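Local coordinates for thrombospondin related anonymous protein (PDB 4F1J) that probably serves in cell adhesion of the malaria parasite, binding magnesium through the von Willebrand factor A domain that makes up this chain, at residues K103-R108 with R142-A147; L40-N43 with H48-A51; A33-Q38 with N186-F191. All blocks are in the same frame, centred on the assembly; numbering follows the deposited sequence.

Contact 1 (K103-R108 with R142-A147); sequences KHLNDR and RGVKIA. With SO4 (sulfate ion), chain F.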
loop_
_atom_site.group_PDB
_atom_site.type_symbol
_atom_site.label_atom_id
_atom_site.label_comp_id
_atom_site.label_asym_id
_atom_site.label_seq_id
_atom_site.Cartn_x
_atom_site.Cartn_y
_atom_site.Cartn_z
ATOM N N LYS A 103 -11.097 -5.252 8.791
ATOM C CA LYS A 103 -12.539 -5.509 8.644
ATOM C C LYS A 103 -12.785 -6.546 7.538
ATOM O O LYS A 103 -13.657 -7.403 7.690
ATOM C CB LYS A 103 -13.321 -4.212 8.385
ATOM C CG LYS A 103 -13.504 -3.351 9.606
ATOM C CD LYS A 103 -14.056 -1.989 9.211
ATOM N N HIS A 104 -12.021 -6.487 6.443
ATOM C CA HIS A 104 -12.105 -7.539 5.420
ATOM C C HIS A 104 -11.838 -8.905 6.046
ATOM O O HIS A 104 -12.540 -9.885 5.754
ATOM C CB HIS A 104 -11.111 -7.325 4.267
ATOM C CG HIS A 104 -11.484 -6.208 3.341
ATOM N ND1 HIS A 104 -11.412 -4.882 3.704
ATOM C CD2 HIS A 104 -11.927 -6.223 2.058
ATOM C CE1 HIS A 104 -11.790 -4.128 2.682
ATOM N NE2 HIS A 104 -12.103 -4.915 1.666
ATOM N N LEU A 105 -10.819 -8.984 6.894
ATOM C CA LEU A 105 -10.419 -10.267 7.490
ATOM C C LEU A 105 -11.489 -10.705 8.473
ATOM O O LEU A 105 -11.919 -11.871 8.449
ATOM C CB LEU A 105 -9.058 -10.157 8.181
ATOM C CG LEU A 105 -7.939 -9.620 7.269
ATOM C CD1 LEU A 105 -6.580 -9.547 7.974
ATOM C CD2 LEU A 105 -7.850 -10.441 6.003
ATOM N N ASN A 106 -11.913 -9.791 9.337
ATOM C CA ASN A 106 -13.029 -10.077 10.256
ATOM C C ASN A 106 -14.250 -10.684 9.570
ATOM O O ASN A 106 -14.833 -11.709 10.022
ATOM C CB ASN A 106 -13.457 -8.806 10.983
ATOM C CG ASN A 106 -14.452 -9.097 12.070
ATOM O OD1 ASN A 106 -14.069 -9.574 13.131
ATOM N ND2 ASN A 106 -15.746 -8.866 11.793
ATOM N N ASP A 107 -14.648 -10.041 8.470
ATOM C CA ASP A 107 -15.814 -10.437 7.698
ATOM C C ASP A 107 -15.594 -11.589 6.695
ATOM O O ASP A 107 -16.534 -11.980 6.002
ATOM C CB ASP A 107 -16.380 -9.220 6.953
ATOM C CG ASP A 107 -16.943 -8.158 7.893
ATOM O OD1 ASP A 107 -16.919 -8.345 9.130
ATOM O OD2 ASP A 107 -17.433 -7.136 7.377
ATOM N N ARG A 108 -14.379 -12.129 6.662
ATOM C CA ARG A 108 -13.973 -13.221 5.785
ATOM C C ARG A 108 -14.235 -12.892 4.311
ATOM O O ARG A 108 -14.650 -13.725 3.502
ATOM C CB ARG A 108 -14.606 -14.541 6.219
ATOM C CG ARG A 108 -13.758 -15.765 5.845
ATOM C CD ARG A 108 -14.318 -17.053 6.440
ATOM N NE ARG A 108 -14.512 -16.792 7.857
ATOM C CZ ARG A 108 -13.576 -16.959 8.793
ATOM N NH1 ARG A 108 -13.855 -16.617 10.034
ATOM N NH2 ARG A 108 -12.407 -17.499 8.512
ATOM N N ARG A 142 -3.211 -12.261 12.222
ATOM C CA ARG A 142 -4.003 -12.899 11.196
ATOM C C ARG A 142 -3.173 -13.249 9.949
ATOM O O ARG A 142 -3.749 -13.555 8.910
ATOM C CB ARG A 142 -5.190 -12.000 10.838
ATOM C CG ARG A 142 -6.300 -11.952 11.905
ATOM C CD ARG A 142 -7.336 -10.885 11.532
ATOM N NE ARG A 142 -8.525 -10.823 12.378
ATOM C CZ ARG A 142 -9.686 -11.425 12.117
ATOM N NH1 ARG A 142 -9.832 -12.217 11.052
ATOM N NH2 ARG A 142 -10.697 -11.271 12.959
ATOM N N GLY A 143 -1.836 -13.215 10.036
ATOM C CA GLY A 143 -0.969 -13.712 8.978
ATOM C C GLY A 143 -0.616 -12.682 7.916
ATOM O O GLY A 143 0.022 -13.003 6.901
ATOM N N VAL A 144 -1.015 -11.438 8.154
ATOM C CA VAL A 144 -0.809 -10.378 7.167
ATOM C C VAL A 144 0.631 -9.859 7.203
ATOM O O VAL A 144 1.172 -9.569 8.281
ATOM C CB VAL A 144 -1.778 -9.208 7.404
ATOM C CG1 VAL A 144 -1.465 -8.058 6.405
ATOM C CG2 VAL A 144 -3.264 -9.673 7.307
ATOM N N LYS A 145 1.256 -9.774 6.025
ATOM C CA LYS A 145 2.533 -9.128 5.878
ATOM C C LYS A 145 2.286 -7.673 5.449
ATOM O O LYS A 145 1.355 -7.406 4.696
ATOM C CB LYS A 145 3.410 -9.855 4.860
ATOM C CG LYS A 145 3.999 -11.132 5.433
ATOM C CD LYS A 145 5.110 -11.731 4.599
ATOM C CE LYS A 145 5.748 -12.922 5.347
ATOM N NZ LYS A 145 6.462 -13.909 4.467
ATOM N N ILE A 146 3.142 -6.779 5.920
ATOM C CA ILE A 146 3.001 -5.345 5.652
ATOM C C ILE A 146 4.280 -4.819 5.030
ATOM O O ILE A 146 5.366 -5.082 5.532
ATOM C CB ILE A 146 2.690 -4.559 6.949
ATOM C CG1 ILE A 146 1.407 -5.116 7.637
ATOM C CG2 ILE A 146 2.579 -3.031 6.633
ATOM C CD1 ILE A 146 1.095 -4.475 9.025
ATOM N N ALA A 147 4.147 -4.099 3.914
ATOM C CA ALA A 147 5.269 -3.445 3.242
ATOM C C ALA A 147 5.011 -1.952 3.188
ATOM O O ALA A 147 3.867 -1.538 3.102
ATOM C CB ALA A 147 5.465 -4.016 1.826
HETATM S S SO4 F . -9.212 -8.954 15.494
HETATM O O1 SO4 F . -7.925 -8.917 14.813
HETATM O O2 SO4 F . -10.285 -8.593 14.571
HETATM O O3 SO4 F . -9.472 -10.290 16.006
HETATM O O4 SO4 F . -9.174 -8.037 16.630
#

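Contact 2 (L40-N43 with H48-A51); sequences LNLN and HLYA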
loop_
_atom_site.group_PDB
_atom_site.type_symbol
_atom_site.label_atom_id
_atom_site.label_comp_id
_atom_site.label_asym_id
_atom_site.label_seq_id
_atom_site.Cartn_x
_atom_site.Cartn_y
_atom_site.Cartn_z
ATOM N N LEU A 40 1.960 -6.301 -10.948
ATOM C CA LEU A 40 1.102 -7.365 -10.409
ATOM C C LEU A 40 0.428 -8.146 -11.511
ATOM O O LEU A 40 -0.181 -7.551 -12.411
ATOM C CB LEU A 40 -0.010 -6.758 -9.558
ATOM C CG LEU A 40 0.404 -5.719 -8.504
ATOM C CD1 LEU A 40 -0.849 -5.166 -7.827
ATOM C CD2 LEU A 40 1.343 -6.326 -7.513
ATOM N N ASN A 41 0.450 -9.474 -11.381
ATOM C CA ASN A 41 -0.417 -10.299 -12.207
ATOM C C ASN A 41 -1.815 -10.376 -11.612
ATOM O O ASN A 41 -2.136 -11.304 -10.855
ATOM C CB ASN A 41 0.162 -11.697 -12.417
ATOM C CG ASN A 41 -0.721 -12.528 -13.304
ATOM O OD1 ASN A 41 -1.530 -11.976 -14.045
ATOM N ND2 ASN A 41 -0.634 -13.860 -13.178
ATOM N N LEU A 42 -2.641 -9.381 -11.918
ATOM C CA LEU A 42 -4.028 -9.381 -11.465
ATOM C C LEU A 42 -4.779 -10.452 -12.257
ATOM O O LEU A 42 -4.756 -10.453 -13.483
ATOM C CB LEU A 42 -4.692 -8.023 -11.637
ATOM C CG LEU A 42 -4.080 -6.887 -10.800
ATOM C CD1 LEU A 42 -4.970 -5.647 -10.868
ATOM C CD2 LEU A 42 -3.809 -7.261 -9.309
ATOM N N ASN A 43 -5.423 -11.374 -11.544
ATOM C CA ASN A 43 -6.069 -12.530 -12.174
ATOM C C ASN A 43 -6.865 -13.278 -11.139
ATOM O O ASN A 43 -6.430 -13.406 -9.988
ATOM C CB ASN A 43 -5.033 -13.507 -12.762
ATOM C CG ASN A 43 -5.665 -14.624 -13.589
ATOM O OD1 ASN A 43 -6.133 -15.673 -13.063
ATOM N ND2 ASN A 43 -5.656 -14.431 -14.906
ATOM N N HIS A 48 -5.315 -10.507 -6.349
ATOM C CA HIS A 48 -6.524 -9.721 -6.302
ATOM C C HIS A 48 -6.176 -8.448 -5.522
ATOM O O HIS A 48 -5.761 -8.523 -4.353
ATOM C CB HIS A 48 -7.660 -10.416 -5.549
ATOM C CG HIS A 48 -8.198 -11.652 -6.215
ATOM N ND1 HIS A 48 -9.424 -12.190 -5.876
ATOM C CD2 HIS A 48 -7.676 -12.477 -7.156
ATOM C CE1 HIS A 48 -9.643 -13.278 -6.598
ATOM N NE2 HIS A 48 -8.595 -13.482 -7.372
ATOM N N LEU A 49 -6.397 -7.302 -6.165
ATOM C CA LEU A 49 -6.129 -5.993 -5.590
ATOM C C LEU A 49 -7.302 -5.394 -4.854
ATOM O O LEU A 49 -8.443 -5.450 -5.301
ATOM C CB LEU A 49 -5.728 -5.022 -6.716
ATOM C CG LEU A 49 -5.349 -3.600 -6.311
ATOM C CD1 LEU A 49 -4.026 -3.587 -5.558
ATOM C CD2 LEU A 49 -5.302 -2.769 -7.615
ATOM N N TYR A 50 -6.983 -4.763 -3.717
ATOM C CA TYR A 50 -7.871 -3.840 -3.013
ATOM C C TYR A 50 -7.099 -2.533 -2.947
ATOM O O TYR A 50 -5.876 -2.532 -2.861
ATOM C CB TYR A 50 -8.134 -4.326 -1.601
ATOM C CG TYR A 50 -8.655 -3.262 -0.634
ATOM C CD1 TYR A 50 -7.771 -2.430 0.081
ATOM C CD2 TYR A 50 -10.027 -3.077 -0.464
ATOM C CE1 TYR A 50 -8.266 -1.486 0.986
ATOM C CE2 TYR A 50 -10.519 -2.100 0.414
ATOM C CZ TYR A 50 -9.628 -1.316 1.125
ATOM O OH TYR A 50 -10.143 -0.364 2.011
ATOM N N ALA A 51 -7.810 -1.421 -3.002
ATOM C CA ALA A 51 -7.137 -0.123 -2.865
ATOM C C ALA A 51 -7.985 0.824 -2.071
ATOM O O ALA A 51 -9.197 0.910 -2.263
ATOM C CB ALA A 51 -6.785 0.495 -4.250
#

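Contact 3 (A33-Q38 with N186-F191); sequences AMKLIQ and NVIGPF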
loop_
_atom_site.group_PDB
_atom_site.type_symbol
_atom_site.label_atom_id
_atom_site.label_comp_id
_atom_site.label_asym_id
_atom_site.label_seq_id
_atom_site.Cartn_x
_atom_site.Cartn_y
_atom_site.Cartn_z
ATOM N N ALA A 33 1.400 4.698 -8.205
ATOM C CA ALA A 33 0.361 3.683 -7.947
ATOM C C ALA A 33 0.091 2.903 -9.243
ATOM O O ALA A 33 -0.085 1.689 -9.231
ATOM C CB ALA A 33 -0.919 4.340 -7.441
ATOM N N MET A 34 0.049 3.607 -10.373
ATOM C CA MET A 34 -0.106 2.936 -11.669
ATOM C C MET A 34 1.009 1.926 -11.992
ATOM O O MET A 34 0.718 0.766 -12.385
ATOM C CB MET A 34 -0.296 3.976 -12.781
ATOM C CG MET A 34 -1.623 4.659 -12.641
ATOM S SD MET A 34 -1.917 5.948 -13.870
ATOM C CE MET A 34 -2.409 4.937 -15.261
ATOM N N LYS A 35 2.260 2.349 -11.842
ATOM C CA LYS A 35 3.407 1.490 -12.070
ATOM C C LYS A 35 3.436 0.324 -11.065
ATOM O O LYS A 35 3.824 -0.772 -11.405
ATOM C CB LYS A 35 4.720 2.292 -12.013
ATOM C CG LYS A 35 5.934 1.491 -12.472
ATOM C CD LYS A 35 7.058 2.342 -12.941
ATOM C CE LYS A 35 8.256 1.476 -13.381
ATOM N NZ LYS A 35 9.408 2.277 -13.896
ATOM N N LEU A 36 3.007 0.553 -9.833
ATOM C CA LEU A 36 2.966 -0.520 -8.843
ATOM C C LEU A 36 2.023 -1.614 -9.335
ATOM O O LEU A 36 2.387 -2.813 -9.355
ATOM C CB LEU A 36 2.492 0.050 -7.498
ATOM C CG LEU A 36 2.327 -0.916 -6.315
ATOM C CD1 LEU A 36 2.349 -0.058 -5.050
ATOM C CD2 LEU A 36 1.062 -1.815 -6.307
ATOM N N ILE A 37 0.842 -1.197 -9.775
ATOM C CA ILE A 37 -0.170 -2.114 -10.297
ATOM C C ILE A 37 0.340 -2.854 -11.523
ATOM O O ILE A 37 0.067 -4.045 -11.696
ATOM C CB ILE A 37 -1.493 -1.384 -10.544
ATOM C CG1 ILE A 37 -2.117 -1.065 -9.176
ATOM C CG2 ILE A 37 -2.446 -2.203 -11.473
ATOM C CD1 ILE A 37 -3.223 -0.038 -9.194
ATOM N N GLN A 38 1.159 -2.186 -12.329
ATOM C CA GLN A 38 1.801 -2.877 -13.455
ATOM C C GLN A 38 2.769 -4.010 -13.054
ATOM O O GLN A 38 3.106 -4.836 -13.894
ATOM C CB GLN A 38 2.519 -1.885 -14.346
ATOM C CG GLN A 38 1.555 -1.019 -15.083
ATOM C CD GLN A 38 2.238 0.030 -15.903
ATOM O OE1 GLN A 38 3.221 0.631 -15.470
ATOM N NE2 GLN A 38 1.715 0.268 -17.105
ATOM N N ASN A 186 11.499 4.732 -10.394
ATOM C CA ASN A 186 12.709 3.896 -10.485
ATOM C C ASN A 186 12.920 2.965 -9.302
ATOM O O ASN A 186 13.719 2.029 -9.382
ATOM C CB ASN A 186 13.933 4.782 -10.630
ATOM C CG ASN A 186 13.846 5.697 -11.831
ATOM O OD1 ASN A 186 14.082 6.908 -11.720
ATOM N ND2 ASN A 186 13.506 5.130 -12.990
ATOM N N VAL A 187 12.222 3.219 -8.202
ATOM C CA VAL A 187 12.410 2.444 -6.964
ATOM C C VAL A 187 11.294 1.394 -6.811
ATOM O O VAL A 187 11.511 0.348 -6.210
ATOM C CB VAL A 187 12.496 3.369 -5.716
ATOM C CG1 VAL A 187 12.757 2.532 -4.434
ATOM C CG2 VAL A 187 13.610 4.410 -5.900
ATOM N N ILE A 188 10.142 1.642 -7.429
ATOM C CA ILE A 188 8.936 0.825 -7.179
ATOM C C ILE A 188 9.063 -0.607 -7.714
ATOM O O ILE A 188 8.630 -1.554 -7.066
ATOM C CB ILE A 188 7.642 1.522 -7.722
ATOM C CG1 ILE A 188 6.364 0.815 -7.222
ATOM C CG2 ILE A 188 7.643 1.575 -9.252
ATOM C CD1 ILE A 188 6.179 0.805 -5.727
ATOM N N GLY A 189 9.688 -0.772 -8.879
ATOM C CA GLY A 189 9.890 -2.122 -9.438
ATOM C C GLY A 189 10.724 -3.034 -8.554
ATOM O O GLY A 189 10.251 -4.094 -8.145
ATOM N N PRO A 190 11.979 -2.636 -8.243
ATOM C CA PRO A 190 12.807 -3.392 -7.309
ATOM C C PRO A 190 12.132 -3.636 -5.952
ATOM O O PRO A 190 12.247 -4.718 -5.382
ATOM C CB PRO A 190 14.036 -2.499 -7.164
ATOM C CG PRO A 190 14.135 -1.809 -8.490
ATOM C CD PRO A 190 12.718 -1.492 -8.820
ATOM N N PHE A 191 11.408 -2.637 -5.454
ATOM C CA PHE A 191 10.661 -2.795 -4.203
ATOM C C PHE A 191 9.619 -3.921 -4.310
ATOM O O PHE A 191 9.583 -4.824 -3.469
ATOM C CB PHE A 191 10.026 -1.454 -3.799
ATOM C CG PHE A 191 9.023 -1.551 -2.664
ATOM C CD1 PHE A 191 9.435 -1.771 -1.342
ATOM C CD2 PHE A 191 7.680 -1.380 -2.909
ATOM C CE1 PHE A 191 8.501 -1.842 -0.303
ATOM C CE2 PHE A 191 6.748 -1.450 -1.864
ATOM C CZ PHE A 191 7.174 -1.667 -0.569
#

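Contact 1 (K103-R108 with R142-A147)
Leu105, in the last turn of helix 94-106, meets Arg142 and Val144 at the start of the chain leading into strand 145-151, a junction between a covering helix and the central sheet of the Rossmann-like von Willebrand factor A fold. Its CB lies 3.8 Å from CD of Arg142, and the two side chains run past each other in opposite senses. At its far end CD1 presses against CG2 of Val144 at 3.4 Å, closer than two methyl groups normally come. Leu139 of helix 129-141 and Gln116 of strand 115-122 touch both Leu105 and Val144, which places the pair between those two elements. Asn106, next along the helix, brings its backbone N over one face of the Arg142 guanidinium. Asn106 swings CG away from its backbone N (chi1 -172°), which brings its amide across that group at a slant, OD1 3.8 Å from NH2 of Arg142 and the planes 59° apart; the amide is tied by ND2 to OD1 of Asp107 at 3.0 Å, nearly in its own plane. The helix then closes at Arg108, whose positive phi belongs to a Schellman motif. On the other side of the contact a second Schellman motif, with Gly143 at positive phi, ends helix 129-141. Arg142 stretches from this second end with its chain extended from CG to NE, and a sulfate, probably from the crystallisation liquor, sits at the edge of its guanidinium. NE donates to sulfate O1 at 3.1 Å in a nearly straight bond (166°), while NH2 reaches O2 at 3.2 Å.

Contact 2 (L40-N43 with H48-A51)
Leu42 and Leu49 form the apolar centre of this contact, with CD2 of Leu42 lying 3.9 Å from CB of Leu49. The CA-CB bond of Leu42 does not aim at the strand; placing CG beside the backbone N, anti to the carbonyl carbon (chi1 -64°), helps bring the branched end across to it. Leu40 adds a looser touch, its CD1 4.2 Å from CD1 of Leu49, so that two leucines of the connecting segment bear on one of the strand. At the other end His48 presents a ring edge to the backbone of Asn43, whose O lies near the ring plane and 3.2 Å from CD2 of His48. The ring has further holds: NE2 is hydrogen-bonded to Glu44 O, and His65 meets it at a steep angle. Between the leucines, Asn41 centres an inverse gamma turn, its backbone bonded to Cys4 and Ile47. The arrangement is an alpha-to-beta connection: the chain leaves helix 22-38, runs on through residues 40-43, and turns back between Asn43 and His48 along strand 47-54. Leu40 and Leu49 also reach Leu10 of strand 8-15, while Ala75 of helix 72-80 packs against both Leu42 and Leu49.

Contact 3 (A33-Q38 with N186-F191)
Lys35 lays its aliphatic chain along CG2 of Ile188, with CG at 3.6 Å and CD at 3.8 Å from that methyl. The two side chains point in opposite senses as they pass, the lysine in an extended form that lets several methylenes rest on one methyl. Ile188 turns CG1 to the far side from its own backbone N (chi1 -169°), which puts its two branches to different uses: CG2 serves the lysine, while CG1 and CD1 turn to Leu36. CG1 of Ile188 lies 4.0 Å from CB of Leu36, and CD1 is an equal 4.0 Å from CD1 of the same leucine, the side chains set nearly perpendicular. The contact joins helix 22-38 to helix 184-200 on one face of the central sheet of the von Willebrand factor A fold, with Leu36 reaching Leu12 of strand 8-15 and Ile188 touching Phe149 of strand 145-151. Ile188 precedes a kink in its helix, where the N of Gly189 makes no bond to the turn before and that of Pro190 has no hydrogen to give. Chemically the interface is graded: buried branched carbons face the sheet, whereas the lysine spans the outer part and ends in a hydrogen bond from NZ to Lys185 O.

How the contacts relate
The three contacts sample a sandwich of helices around one sheet. Contacts 2 and 3 are close neighbours, their centres about 13 Å apart, because helix 22-38 leads through residues 40-43 into strand 47-54; CD2 of Leu49 meets CD1 of Ile37 at 3.8 Å. Contact 1 lies across the chain's centre from contact 3, about 23 Å away between centres, yet Ala147 CB still reaches Phe191 CZ at 3.8 Å. Contacts 1 and 2, with centres about 15 Å apart, are joined by CE1 of His104 and CE2 of Tyr50 at 3.3 Å, in rings set steeply to each other. All three lie away from the magnesium sites, including the one formed by Ser17, Ser19 and Asp123.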